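Local coordinates for CRISPR protein (Archaeoglobus fulgidus, PDB 4MJK) that is a Cas5-family CRISPR protein that probably serves as a subunit of a Cascade-type, RNA-guided interference complex, at residues A[30-35]-A[199-204]; A[178-183]-A[227-232]; A[190-195]-A[239-244]; A[70-75]-A[127-132]; A[25-30]-A[78-83]. All blocks are in the same frame, centred on the assembly; numbering follows the deposited sequence.

Contact 1. Residues A[30-35]-A[199-204]; sequences YPPPTT and EVYLNP
Pro-33 sets its CD over one face of the Tyr-201 ring, 3.7 Å from the ring centroid and 21° off the normal, a CH-pi contact displaced toward CG and CD1. Pro-32 crosses the same ring at about a right angle, its CB 3.7 Å from Tyr-201 CD2. A chi1 of -59° puts Tyr-201 CG anti to the carbonyl carbon, where Pro-33 CD meets it. The Tyr-201 hydroxyl donates to Glu-199 OE2 over 2.6 Å. That oxygen also accepts Tyr-30 N at 3.2 Å, on its syn lone pair, so two donors grip it. The proline run thus joins the N-terminal end of helix 33-46, with Pro-32 at its N-cap position, to strand 196-202 of a three-stranded antiparallel sheet. An alanine in place of Tyr-201 would probably open a gap beneath Pro-32 and Pro-33 and leave Glu-199 OE2 without its hydroxyl donor. Farther along, Thr-34 CG2 packs 3.8 Å from Pro-204 CA, and one water accepts from Thr-34 N and donates to Leu-202 O.

Contact 2. Residues A[178-183]-A[227-232]; sequences YSFPAE and LYRIPI
Phe-180 and Arg-229 form the hydrogen-bonded pair of a short antiparallel ladder in which strand 180-181 borders strand 225-231, on the far side of the latter from strand 196-202. Among the backbone bonds, Phe-180 N donates to Arg-229 O at 3.0 Å and Arg-229 N returns a bond to Phe-180 O at 2.9 Å. One step on, Ala-182 N reaches Leu-227 O over 2.6 Å and is almost straight at 177°. Pro-181, which has no N-H, occupies the neighbouring non-hydrogen-bonded pair with Tyr-228.

The ring contacts are of CH-pi type. Arg-229 CB stands over one face of Phe-180, 3.8 Å from the ring centroid, while the two side chains run side by side in the same direction. Arg-229 CG also touches Phe-180 CZ; beyond it the chain bends at chi2 and chi3, and NE and NH2 reach the carbonyl oxygens of Glu-197 and Trp-196. Pro-181 CD rides over the Tyr-228 ring 4.3 Å from its centroid, with Pro-181 N above the ring centre; the Tyr-228 hydroxyl is bonded to Ile-69 O.

A side chain takes over the last bonding position. Glu-183, whose carboxylate also forms a salt bridge with Lys-223, accepts Leu-227 N on OE2 at 3.0 Å, the oxygen being met nearly along its C-O axis.

Contact 3. Residues A[190-195]-A[239-244]; sequences GILSQR and TPECLV
Glu-241 O is gripped by two consecutive backbone donors, Leu-192 N at 2.8 Å and Ser-193 N at 3.0 Å. The bond from Ser-193 is the straighter, 169° at the hydrogen against 135° for Leu-192. Glu-241 N in turn donates to Ser-193 O over 3.3 Å. The Ser-193 hydroxyl bonds to Thr-239 O at 2.8 Å, placed there by a chi1 of 49° that holds OG between the backbone N and the carbonyl carbon. An alanine at Ser-193 would probably leave Thr-239 O without this hydroxyl donor and loosen the tie to the residues leading into strand 241-246.

Leu-192 points toward the partner strand and crosses Leu-243 at about a right angle, its CD1 3.6 Å from Leu-243 CG. The same methyl touches Glu-241 CG at 4.0 Å, and CD2 packs against Leu-243 CD1. Before the irregularity the pairing is ordinary: Leu-243 N donates to Gly-190 O at 2.8 Å, with a weak bond returning from Gly-190 N to Leu-243 O. Past it, Pro-240 CG packs 3.6 Å from Gln-194 O. The one-residue shift in register between Ile-191 and Ser-193, with Leu-192 and Ser-193 both facing Glu-241, is that of a classic beta bulge in an antiparallel sheet.

Contact 4. Residues A[70-75]-A[127-132]; sequences GWKALN and KIRWFL
Trp-71 meets Trp-130 through its CB, which stands 3.7 Å from the centroid of the five-membered ring of Trp-130 and only 11° off the normal, a CH-pi contact over the face. The same CB lies 4.0 Å from Ile-128 CG2. With chi1 at 57°, CG sits between the backbone N and the carbonyl carbon; CG and CD2 each approach Trp-130 NE1. Farther out, CE3 is 3.9 Å from Trp-130 NE1, and the two five-membered rings are oblique to each other. NE1 meets the ring of Tyr-30, edge-to-face, and the six-membered ring reaches Tyr-201 and Tyr-228.

Trp-71, Ile-128 and Trp-130 share one face of the main antiparallel sheet, where the outermost strand 66-73 pairs with strand 127-134, the segments running at 163°. Gly-70 with Phe-131 and Lys-72 with Arg-129 are its hydrogen-bonded pairs.

On the face carrying Lys-72 and Arg-129, the two cations lie side by side, and salt bridges from Lys-72 to Asp-177 and Glu-258 and from Arg-129 to Asp-7 probably offset their repulsion. Leu-74 CD2 covers the centre of one guanidinium face, 3.9 Å from Arg-129 CZ. Beyond the strand end, Asn-75 OD1 accepts Lys-127 N at 2.8 Å, in plane on a lone pair.

Contact 5. Residues A[25-30]-A[78-83]; sequences SPSFYY and PLRYSD
Ser-27 opens the contact, its OG receiving a weak, bent hydrogen bond from Arg-80 NH1 at 3.1 Å. Phe-28 adds its backbone: O lies 3.6 Å from Arg-80 CG, while the same oxygen accepts the hydroxyl of Thr-116.

Tyr-29 carries most of the contact. The guanidinium of Arg-80 stacks flat on its ring, centres 4.2 Å apart and planes at 15°, with the cation off-centre toward the phenol oxygen. Arg-80 CD sits more squarely, 4.0 Å from the ring centroid and 9° off the normal, a CH-pi contact. The bend of the arginine at chi3 (-62°) turns NE over the rim of the ring. Tyr-29 O lies 3.2 Å from Pro-78 CB. Tyr-30 then offers a ring face to Pro-78 CG, which is 4.2 Å from its centroid.

The segment 78-83 leaves strand 76-80 for helix 81-87, with Arg-80 at the N-cap. Asp-83 is gripped side-on by Arg-80, NE to OD2 and NH2 to OD1 at 2.8 Å, and OD2 also accepts Arg-80 N. This carboxylate probably fixes the rotation of the guanidinium and partly balances its charge, so that the cation is held flat for Tyr-29 by a residue of its own helical turn.

From the N terminus, the loop ahead of helix 33-46 enters contact 5, which closes first, on strand 76-80, and contact 1, which closes much later, on strand 196-202; the two share Tyr-30 and cross. Contact 4 opens at strand 66-73, crosses contact 5 and closes on strand 127-134, wholly within the span of contact 1. Contact 2 opens next at strand 180-181 and contact 3 at strand 186-193; both cross contact 1, and they cross each other before closing on strands 225-231 and 241-246. Trp-71 brings contact 4 against contacts 1 and 2, while Tyr-30 OH bonds Pro-231 O, so the main sheet, the proline loop and the smaller sheets are tied together.

Contact 1. Residues A[30-35]-A[199-204]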
# COMPACT_ATOMS: atom_id res chain seq x y z
N TYR A 30 13.20 2.94 2.83
CA TYR A 30 13.39 2.35 1.50
C TYR A 30 13.73 0.87 1.53
O TYR A 30 14.24 0.37 2.52
CB TYR A 30 14.52 3.06 0.75
CG TYR A 30 14.20 4.47 0.38
CD1 TYR A 30 13.34 4.75 -0.68
CD2 TYR A 30 14.75 5.55 1.08
CE1 TYR A 30 13.02 6.05 -1.02
CE2 TYR A 30 14.44 6.85 0.74
CZ TYR A 30 13.58 7.09 -0.32
OH TYR A 30 13.25 8.39 -0.69
N PRO A 31 13.49 0.16 0.41
CA PRO A 31 13.93 -1.23 0.36
C PRO A 31 15.44 -1.31 0.59
O PRO A 31 16.18 -0.58 -0.06
CB PRO A 31 13.61 -1.65 -1.08
CG PRO A 31 12.50 -0.75 -1.49
CD PRO A 31 12.86 0.58 -0.85
N PRO A 32 15.88 -2.18 1.50
CA PRO A 32 17.32 -2.34 1.73
C PRO A 32 18.07 -2.76 0.46
O PRO A 32 17.49 -3.43 -0.40
CB PRO A 32 17.40 -3.44 2.79
CG PRO A 32 16.07 -3.32 3.53
CD PRO A 32 15.07 -2.98 2.45
N PRO A 33 19.34 -2.37 0.34
CA PRO A 33 20.11 -2.74 -0.85
C PRO A 33 20.31 -4.26 -0.99
O PRO A 33 20.36 -4.74 -2.12
CB PRO A 33 21.45 -2.00 -0.67
CG PRO A 33 21.53 -1.67 0.78
CD PRO A 33 20.09 -1.47 1.23
N THR A 34 20.39 -5.02 0.10
CA THR A 34 20.47 -6.47 -0.08
C THR A 34 19.14 -7.03 -0.58
O THR A 34 19.10 -8.08 -1.23
CB THR A 34 20.90 -7.24 1.17
OG1 THR A 34 20.08 -6.86 2.29
CG2 THR A 34 22.37 -6.94 1.50
N THR A 35 18.05 -6.32 -0.29
CA THR A 35 16.73 -6.72 -0.77
C THR A 35 16.63 -6.53 -2.29
O THR A 35 16.14 -7.40 -3.01
CB THR A 35 15.60 -5.99 -0.02
OG1 THR A 35 15.67 -6.32 1.38
CG2 THR A 35 14.22 -6.41 -0.54
N GLU A 199 19.65 5.59 7.79
CA GLU A 199 19.03 4.28 7.85
C GLU A 199 20.13 3.23 7.87
O GLU A 199 21.12 3.36 7.17
CB GLU A 199 18.09 4.09 6.65
CG GLU A 199 17.25 2.83 6.68
CD GLU A 199 15.84 3.09 6.15
OE1 GLU A 199 15.00 3.60 6.92
OE2 GLU A 199 15.59 2.82 4.95
N VAL A 200 19.97 2.20 8.70
CA VAL A 200 20.99 1.15 8.81
C VAL A 200 20.52 -0.12 8.13
O VAL A 200 19.44 -0.64 8.45
CB VAL A 200 21.35 0.82 10.28
CG1 VAL A 200 22.40 -0.29 10.33
CG2 VAL A 200 21.84 2.09 10.98
N TYR A 201 21.34 -0.63 7.20
CA TYR A 201 21.00 -1.81 6.39
C TYR A 201 22.03 -2.91 6.58
O TYR A 201 23.14 -2.65 7.04
CB TYR A 201 21.02 -1.45 4.90
CG TYR A 201 20.08 -0.33 4.46
CD1 TYR A 201 20.58 0.86 3.96
CD2 TYR A 201 18.70 -0.49 4.55
CE1 TYR A 201 19.72 1.88 3.55
CE2 TYR A 201 17.84 0.52 4.16
CZ TYR A 201 18.36 1.71 3.66
OH TYR A 201 17.51 2.73 3.26
N LEU A 202 21.69 -4.13 6.17
CA LEU A 202 22.70 -5.15 5.92
C LEU A 202 23.68 -4.68 4.83
O LEU A 202 23.28 -4.11 3.80
CB LEU A 202 22.06 -6.50 5.55
CG LEU A 202 21.15 -7.14 6.61
CD1 LEU A 202 20.49 -8.42 6.10
CD2 LEU A 202 21.92 -7.41 7.91
N ASN A 203 24.96 -4.92 5.06
CA ASN A 203 26.00 -4.46 4.14
C ASN A 203 25.94 -5.24 2.82
O ASN A 203 26.02 -6.46 2.82
CB ASN A 203 27.37 -4.61 4.83
CG ASN A 203 28.52 -4.09 4.00
OD1 ASN A 203 28.33 -3.50 2.94
ND2 ASN A 203 29.74 -4.29 4.49
N PRO A 204 25.77 -4.53 1.69
CA PRO A 204 25.65 -5.29 0.44
C PRO A 204 27.01 -5.61 -0.17
O PRO A 204 27.08 -6.35 -1.14
CB PRO A 204 24.89 -4.33 -0.47
CG PRO A 204 25.36 -2.96 -0.02
CD PRO A 204 25.55 -3.08 1.49
O HOH W 1 20.65 -4.36 3.09

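Contact 2. Residues A[178-183]-A[227-232]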
# COMPACT_ATOMS: atom_id res chain seq x y z
N TYR A 178 21.64 10.85 -4.86
CA TYR A 178 21.42 9.44 -4.48
C TYR A 178 21.83 9.16 -3.05
O TYR A 178 22.75 9.79 -2.52
CB TYR A 178 22.24 8.53 -5.37
CG TYR A 178 21.72 8.38 -6.77
CD1 TYR A 178 22.14 9.24 -7.77
CD2 TYR A 178 20.83 7.37 -7.08
CE1 TYR A 178 21.68 9.11 -9.07
CE2 TYR A 178 20.35 7.22 -8.38
CZ TYR A 178 20.79 8.10 -9.37
OH TYR A 178 20.33 7.97 -10.65
N SER A 179 21.19 8.16 -2.44
CA SER A 179 21.61 7.67 -1.14
C SER A 179 23.08 7.28 -1.20
O SER A 179 23.62 6.98 -2.27
CB SER A 179 20.74 6.46 -0.72
OG SER A 179 21.00 5.34 -1.56
N PHE A 180 23.75 7.28 -0.05
CA PHE A 180 25.14 6.87 -0.01
C PHE A 180 25.53 6.33 1.36
O PHE A 180 24.96 6.71 2.37
CB PHE A 180 26.04 8.05 -0.36
CG PHE A 180 25.82 9.27 0.50
CD1 PHE A 180 24.87 10.23 0.14
CD2 PHE A 180 26.59 9.48 1.65
CE1 PHE A 180 24.67 11.35 0.91
CE2 PHE A 180 26.40 10.61 2.43
CZ PHE A 180 25.43 11.54 2.06
N PRO A 181 26.53 5.44 1.38
CA PRO A 181 26.99 4.94 2.68
C PRO A 181 27.70 6.05 3.45
O PRO A 181 28.50 6.80 2.89
CB PRO A 181 27.94 3.80 2.30
CG PRO A 181 28.42 4.14 0.93
CD PRO A 181 27.32 4.93 0.25
N ALA A 182 27.40 6.16 4.73
CA ALA A 182 27.95 7.23 5.54
C ALA A 182 28.97 6.66 6.53
O ALA A 182 28.70 6.54 7.71
CB ALA A 182 26.83 7.95 6.30
N GLU A 183 30.14 6.28 6.03
CA GLU A 183 31.17 5.72 6.90
C GLU A 183 32.41 6.60 6.81
O GLU A 183 32.45 7.54 6.01
CB GLU A 183 31.49 4.28 6.50
CG GLU A 183 30.28 3.33 6.52
CD GLU A 183 29.76 3.03 7.93
OE1 GLU A 183 30.42 3.43 8.93
OE2 GLU A 183 28.69 2.40 8.05
N LEU A 227 25.71 2.15 7.59
CA LEU A 227 24.89 3.33 7.77
C LEU A 227 24.80 4.09 6.44
O LEU A 227 25.83 4.35 5.83
CB LEU A 227 25.52 4.23 8.83
CG LEU A 227 24.83 5.58 9.05
CD1 LEU A 227 23.43 5.39 9.61
CD2 LEU A 227 25.67 6.48 9.96
N TYR A 228 23.58 4.42 6.00
CA TYR A 228 23.38 5.19 4.77
C TYR A 228 22.70 6.51 5.08
O TYR A 228 21.88 6.58 5.99
CB TYR A 228 22.45 4.45 3.79
CG TYR A 228 23.14 3.68 2.69
CD1 TYR A 228 23.94 2.60 2.96
CD2 TYR A 228 22.97 4.06 1.35
CE1 TYR A 228 24.57 1.89 1.95
CE2 TYR A 228 23.58 3.35 0.32
CZ TYR A 228 24.39 2.27 0.63
OH TYR A 228 25.02 1.56 -0.38
N ARG A 229 23.00 7.53 4.28
CA ARG A 229 22.17 8.72 4.23
C ARG A 229 21.23 8.50 3.05
O ARG A 229 21.65 7.97 2.03
CB ARG A 229 22.99 9.99 4.04
CG ARG A 229 23.97 10.27 5.17
CD ARG A 229 23.28 10.42 6.54
NE ARG A 229 22.32 11.52 6.63
CZ ARG A 229 22.60 12.74 7.09
NH1 ARG A 229 23.84 13.04 7.47
NH2 ARG A 229 21.66 13.66 7.16
N ILE A 230 19.96 8.85 3.21
CA ILE A 230 18.94 8.57 2.19
C ILE A 230 18.13 9.83 1.95
O ILE A 230 17.75 10.53 2.90
CB ILE A 230 17.98 7.42 2.62
CG1 ILE A 230 17.43 7.67 4.02
CG2 ILE A 230 18.73 6.07 2.59
CD1 ILE A 230 16.33 6.70 4.47
N PRO A 231 17.84 10.12 0.68
CA PRO A 231 17.05 11.33 0.40
C PRO A 231 15.55 11.07 0.56
O PRO A 231 15.06 9.98 0.21
CB PRO A 231 17.39 11.63 -1.05
CG PRO A 231 17.60 10.26 -1.67
CD PRO A 231 18.24 9.43 -0.56
N ILE A 232 14.84 12.07 1.08
CA ILE A 232 13.40 12.01 1.27
C ILE A 232 12.81 13.24 0.59
O ILE A 232 13.02 14.38 1.01
CB ILE A 232 13.01 12.02 2.75
CG1 ILE A 232 13.72 10.89 3.53
CG2 ILE A 232 11.48 11.99 2.90
CD1 ILE A 232 13.10 9.56 3.39

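Contact 3. Residues A[190-195]-A[239-244]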
# COMPACT_ATOMS: atom_id res chain seq x y z
N GLY A 190 27.55 19.69 3.18
CA GLY A 190 26.40 20.56 3.24
C GLY A 190 25.19 19.99 2.51
O GLY A 190 25.30 19.40 1.44
N ILE A 191 24.02 20.16 3.11
CA ILE A 191 22.78 19.77 2.44
C ILE A 191 22.31 20.94 1.58
O ILE A 191 22.11 22.05 2.09
CB ILE A 191 21.70 19.43 3.47
CG1 ILE A 191 22.10 18.16 4.23
CG2 ILE A 191 20.30 19.31 2.79
CD1 ILE A 191 21.19 17.80 5.36
N LEU A 192 22.17 20.70 0.28
CA LEU A 192 21.70 21.75 -0.64
C LEU A 192 20.17 21.83 -0.71
O LEU A 192 19.61 22.91 -0.77
CB LEU A 192 22.27 21.53 -2.04
CG LEU A 192 23.80 21.55 -2.12
CD1 LEU A 192 24.27 21.03 -3.49
CD2 LEU A 192 24.31 22.96 -1.86
N SER A 193 19.51 20.67 -0.72
CA SER A 193 18.05 20.64 -0.64
C SER A 193 17.60 19.51 0.29
O SER A 193 18.18 18.41 0.31
CB SER A 193 17.40 20.53 -2.01
OG SER A 193 18.01 19.51 -2.76
N GLN A 194 16.57 19.82 1.06
CA GLN A 194 16.28 19.09 2.28
C GLN A 194 15.62 17.75 2.23
O GLN A 194 14.95 17.35 1.26
CB GLN A 194 15.51 19.95 3.28
CG GLN A 194 16.43 20.74 4.20
CD GLN A 194 17.25 19.84 5.10
OE1 GLN A 194 17.09 18.61 5.10
NE2 GLN A 194 18.13 20.45 5.89
N ARG A 195 15.82 17.11 3.38
CA ARG A 195 15.43 15.78 3.73
C ARG A 195 16.47 14.74 3.32
O ARG A 195 16.41 14.15 2.24
CB ARG A 195 13.99 15.47 3.35
CG ARG A 195 13.01 16.12 4.31
CD ARG A 195 13.16 15.53 5.71
NE ARG A 195 12.03 14.66 6.01
CZ ARG A 195 12.03 13.70 6.93
NH1 ARG A 195 13.11 13.47 7.66
NH2 ARG A 195 10.94 12.97 7.12
N THR A 239 14.19 17.76 -5.73
CA THR A 239 14.97 16.55 -5.47
C THR A 239 16.04 16.82 -4.39
O THR A 239 16.85 17.74 -4.52
CB THR A 239 15.62 16.05 -6.77
OG1 THR A 239 16.67 15.12 -6.47
CG2 THR A 239 16.22 17.22 -7.54
N PRO A 240 16.02 16.04 -3.30
CA PRO A 240 17.06 16.27 -2.28
C PRO A 240 18.46 16.17 -2.88
O PRO A 240 18.73 15.31 -3.71
CB PRO A 240 16.81 15.13 -1.29
CG PRO A 240 15.31 14.91 -1.40
CD PRO A 240 15.03 15.04 -2.87
N GLU A 241 19.34 17.07 -2.45
CA GLU A 241 20.69 17.11 -2.99
C GLU A 241 21.67 17.51 -1.89
O GLU A 241 21.34 18.32 -1.03
CB GLU A 241 20.76 18.12 -4.14
CG GLU A 241 22.05 18.09 -4.92
CD GLU A 241 22.02 19.02 -6.13
OE1 GLU A 241 20.99 19.71 -6.33
OE2 GLU A 241 23.02 19.07 -6.87
N CYS A 242 22.86 16.92 -1.91
CA CYS A 242 23.90 17.37 -0.98
C CYS A 242 25.29 17.37 -1.58
O CYS A 242 25.57 16.70 -2.60
CB CYS A 242 23.87 16.55 0.30
SG CYS A 242 24.23 14.86 -0.01
N LEU A 243 26.17 18.13 -0.94
CA LEU A 243 27.59 18.15 -1.27
C LEU A 243 28.32 17.18 -0.35
O LEU A 243 28.18 17.22 0.87
CB LEU A 243 28.15 19.55 -1.09
CG LEU A 243 27.56 20.60 -2.03
CD1 LEU A 243 27.93 22.01 -1.56
CD2 LEU A 243 28.03 20.35 -3.46
N VAL A 244 29.10 16.29 -0.94
CA VAL A 244 29.74 15.25 -0.15
C VAL A 244 31.21 15.18 -0.51
O VAL A 244 31.58 15.22 -1.69
CB VAL A 244 29.09 13.88 -0.39
CG1 VAL A 244 29.75 12.83 0.46
CG2 VAL A 244 27.59 13.94 -0.08

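Contact 4. Residues A[70-75]-A[127-132]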
# COMPACT_ATOMS: atom_id res chain seq x y z
N GLY A 70 23.10 2.94 -4.92
CA GLY A 70 22.39 4.08 -4.37
C GLY A 70 21.03 4.19 -5.05
O GLY A 70 20.80 3.57 -6.08
N TRP A 71 20.14 4.99 -4.48
CA TRP A 71 18.80 5.11 -5.01
C TRP A 71 18.20 6.43 -4.58
O TRP A 71 18.68 7.06 -3.64
CB TRP A 71 17.91 3.95 -4.51
CG TRP A 71 17.85 3.87 -3.01
CD1 TRP A 71 16.90 4.42 -2.18
CD2 TRP A 71 18.81 3.24 -2.15
NE1 TRP A 71 17.21 4.15 -0.87
CE2 TRP A 71 18.38 3.43 -0.82
CE3 TRP A 71 19.99 2.52 -2.38
CZ2 TRP A 71 19.07 2.92 0.27
CZ3 TRP A 71 20.68 2.01 -1.29
CH2 TRP A 71 20.22 2.22 0.02
N LYS A 72 17.16 6.84 -5.30
CA LYS A 72 16.42 8.05 -4.97
C LYS A 72 15.00 7.95 -5.50
O LYS A 72 14.74 7.28 -6.51
CB LYS A 72 17.11 9.29 -5.56
CG LYS A 72 17.10 9.33 -7.07
CD LYS A 72 17.96 10.46 -7.62
CE LYS A 72 17.98 10.42 -9.14
NZ LYS A 72 18.84 11.50 -9.76
N ALA A 73 14.08 8.61 -4.80
CA ALA A 73 12.68 8.65 -5.22
C ALA A 73 12.61 9.60 -6.40
O ALA A 73 13.35 10.57 -6.44
CB ALA A 73 11.80 9.15 -4.07
N LEU A 74 11.75 9.30 -7.37
CA LEU A 74 11.52 10.19 -8.50
C LEU A 74 10.26 11.01 -8.30
O LEU A 74 10.16 12.13 -8.77
CB LEU A 74 11.42 9.38 -9.81
CG LEU A 74 12.68 8.54 -10.11
CD1 LEU A 74 12.52 7.63 -11.33
CD2 LEU A 74 13.88 9.46 -10.27
N ASN A 75 9.29 10.46 -7.58
CA ASN A 75 8.00 11.13 -7.49
C ASN A 75 7.20 10.71 -6.26
O ASN A 75 5.98 10.77 -6.25
CB ASN A 75 7.15 10.81 -8.72
CG ASN A 75 6.71 9.37 -8.74
OD1 ASN A 75 7.29 8.52 -8.06
ND2 ASN A 75 5.64 9.08 -9.47
N LYS A 127 7.65 5.78 -8.02
CA LYS A 127 8.83 5.26 -8.69
C LYS A 127 10.11 5.58 -7.93
O LYS A 127 10.25 6.66 -7.36
CB LYS A 127 8.94 5.85 -10.10
CG LYS A 127 7.91 5.30 -11.08
CD LYS A 127 8.20 5.79 -12.50
CE LYS A 127 8.09 7.31 -12.58
NZ LYS A 127 8.74 7.87 -13.82
N ILE A 128 11.04 4.63 -7.94
CA ILE A 128 12.37 4.81 -7.36
C ILE A 128 13.42 4.44 -8.40
O ILE A 128 13.22 3.48 -9.15
CB ILE A 128 12.57 3.90 -6.10
CG1 ILE A 128 11.58 4.31 -5.00
CG2 ILE A 128 14.03 4.00 -5.60
CD1 ILE A 128 11.63 3.41 -3.77
N ARG A 129 14.51 5.21 -8.48
CA ARG A 129 15.60 4.88 -9.39
C ARG A 129 16.81 4.35 -8.62
O ARG A 129 17.26 4.98 -7.64
CB ARG A 129 16.02 6.11 -10.22
CG ARG A 129 17.21 5.84 -11.16
CD ARG A 129 17.53 7.04 -12.09
NE ARG A 129 16.37 7.39 -12.91
CZ ARG A 129 16.12 8.61 -13.38
NH1 ARG A 129 16.96 9.60 -13.11
NH2 ARG A 129 15.04 8.84 -14.11
N TRP A 130 17.33 3.20 -9.05
CA TRP A 130 18.57 2.66 -8.50
C TRP A 130 19.73 2.90 -9.46
O TRP A 130 19.56 2.85 -10.69
CB TRP A 130 18.46 1.16 -8.22
CG TRP A 130 17.94 0.81 -6.85
CD1 TRP A 130 18.68 0.57 -5.73
CD2 TRP A 130 16.57 0.66 -6.48
NE1 TRP A 130 17.84 0.27 -4.67
CE2 TRP A 130 16.54 0.32 -5.11
CE3 TRP A 130 15.36 0.78 -7.17
CZ2 TRP A 130 15.35 0.11 -4.41
CZ3 TRP A 130 14.17 0.54 -6.48
CH2 TRP A 130 14.17 0.22 -5.11
N PHE A 131 20.91 3.15 -8.90
CA PHE A 131 22.13 3.33 -9.67
C PHE A 131 23.11 2.36 -9.04
O PHE A 131 23.54 2.56 -7.88
CB PHE A 131 22.59 4.80 -9.57
CG PHE A 131 23.79 5.15 -10.42
CD1 PHE A 131 24.37 4.23 -11.27
CD2 PHE A 131 24.33 6.43 -10.37
CE1 PHE A 131 25.48 4.57 -12.06
CE2 PHE A 131 25.44 6.79 -11.16
CZ PHE A 131 26.00 5.85 -12.00
N LEU A 132 23.42 1.30 -9.77
CA LEU A 132 24.35 0.27 -9.32
C LEU A 132 25.61 0.34 -10.17
O LEU A 132 25.54 0.63 -11.38
CB LEU A 132 23.73 -1.13 -9.45
CG LEU A 132 22.77 -1.56 -8.32
CD1 LEU A 132 21.50 -0.73 -8.37
CD2 LEU A 132 22.44 -3.05 -8.41

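Contact 5. Residues A[25-30]-A[78-83]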
# COMPACT_ATOMS: atom_id res chain seq x y z
N SER A 25 17.95 -1.04 10.96
CA SER A 25 16.93 -0.15 11.52
C SER A 25 15.67 -0.98 11.76
O SER A 25 15.46 -1.99 11.08
CB SER A 25 16.64 1.03 10.58
OG SER A 25 17.81 1.83 10.38
N PRO A 26 14.82 -0.56 12.71
CA PRO A 26 13.61 -1.34 13.04
C PRO A 26 12.45 -1.10 12.07
O PRO A 26 11.42 -1.79 12.15
CB PRO A 26 13.25 -0.86 14.45
CG PRO A 26 13.80 0.53 14.52
CD PRO A 26 15.06 0.53 13.67
N SER A 27 12.61 -0.11 11.19
CA SER A 27 11.69 0.13 10.08
C SER A 27 12.49 0.78 8.95
O SER A 27 13.62 1.23 9.16
CB SER A 27 10.54 1.02 10.51
OG SER A 27 11.03 2.26 10.98
N PHE A 28 11.92 0.82 7.75
CA PHE A 28 12.69 1.23 6.58
C PHE A 28 11.95 2.28 5.77
O PHE A 28 10.81 2.06 5.37
CB PHE A 28 12.95 0.05 5.65
CG PHE A 28 13.89 -0.99 6.20
CD1 PHE A 28 15.14 -0.64 6.68
CD2 PHE A 28 13.51 -2.33 6.22
CE1 PHE A 28 16.00 -1.61 7.19
CE2 PHE A 28 14.36 -3.30 6.73
CZ PHE A 28 15.61 -2.94 7.21
N TYR A 29 12.59 3.40 5.50
CA TYR A 29 12.05 4.32 4.50
C TYR A 29 12.12 3.68 3.10
O TYR A 29 11.20 3.84 2.28
CB TYR A 29 12.81 5.65 4.51
CG TYR A 29 12.56 6.52 5.73
CD1 TYR A 29 11.41 7.31 5.83
CD2 TYR A 29 13.48 6.58 6.77
CE1 TYR A 29 11.18 8.12 6.94
CE2 TYR A 29 13.26 7.40 7.89
CZ TYR A 29 12.12 8.16 7.96
OH TYR A 29 11.88 8.97 9.05
N TYR A 30 13.20 2.94 2.83
CA TYR A 30 13.39 2.35 1.50
C TYR A 30 13.73 0.87 1.53
O TYR A 30 14.24 0.37 2.52
CB TYR A 30 14.52 3.06 0.75
CG TYR A 30 14.20 4.47 0.38
CD1 TYR A 30 13.34 4.75 -0.68
CD2 TYR A 30 14.75 5.55 1.08
CE1 TYR A 30 13.02 6.05 -1.02
CE2 TYR A 30 14.44 6.85 0.74
CZ TYR A 30 13.58 7.09 -0.32
OH TYR A 30 13.25 8.39 -0.69
N PRO A 78 8.14 8.06 1.24
CA PRO A 78 7.76 6.85 1.99
C PRO A 78 6.90 7.16 3.21
O PRO A 78 7.05 8.22 3.83
CB PRO A 78 9.10 6.27 2.45
CG PRO A 78 10.17 7.06 1.66
CD PRO A 78 9.56 8.39 1.40
N LEU A 79 6.00 6.25 3.55
CA LEU A 79 5.21 6.43 4.75
C LEU A 79 5.28 5.11 5.49
O LEU A 79 4.63 4.15 5.10
CB LEU A 79 3.75 6.79 4.38
CG LEU A 79 2.77 6.97 5.54
CD1 LEU A 79 3.15 8.18 6.38
CD2 LEU A 79 1.32 7.10 5.01
N ARG A 80 6.12 5.04 6.52
CA ARG A 80 6.34 3.78 7.22
C ARG A 80 5.10 3.46 8.04
O ARG A 80 4.41 4.36 8.52
CB ARG A 80 7.56 3.89 8.12
CG ARG A 80 8.84 4.24 7.37
CD ARG A 80 9.94 4.60 8.35
NE ARG A 80 9.57 5.76 9.15
CZ ARG A 80 10.18 6.11 10.28
NH1 ARG A 80 11.19 5.38 10.74
NH2 ARG A 80 9.78 7.19 10.94
N TYR A 81 4.81 2.17 8.22
CA TYR A 81 3.66 1.86 9.06
C TYR A 81 3.91 2.30 10.49
O TYR A 81 2.98 2.57 11.25
CB TYR A 81 3.26 0.38 8.97
CG TYR A 81 2.05 0.20 8.07
CD1 TYR A 81 2.20 -0.11 6.73
CD2 TYR A 81 0.75 0.37 8.57
CE1 TYR A 81 1.10 -0.26 5.91
CE2 TYR A 81 -0.36 0.21 7.75
CZ TYR A 81 -0.18 -0.10 6.42
OH TYR A 81 -1.26 -0.27 5.59
N SER A 82 5.18 2.43 10.86
CA SER A 82 5.48 2.98 12.18
C SER A 82 5.02 4.44 12.27
O SER A 82 4.54 4.86 13.32
CB SER A 82 6.96 2.79 12.57
OG SER A 82 7.81 3.71 11.90
N ASP A 83 5.14 5.20 11.17
CA ASP A 83 4.62 6.58 11.09
C ASP A 83 3.08 6.57 11.18
O ASP A 83 2.47 7.37 11.90
CB ASP A 83 4.99 7.23 9.76
CG ASP A 83 6.49 7.52 9.63
OD1 ASP A 83 7.08 8.00 10.61
OD2 ASP A 83 7.05 7.27 8.53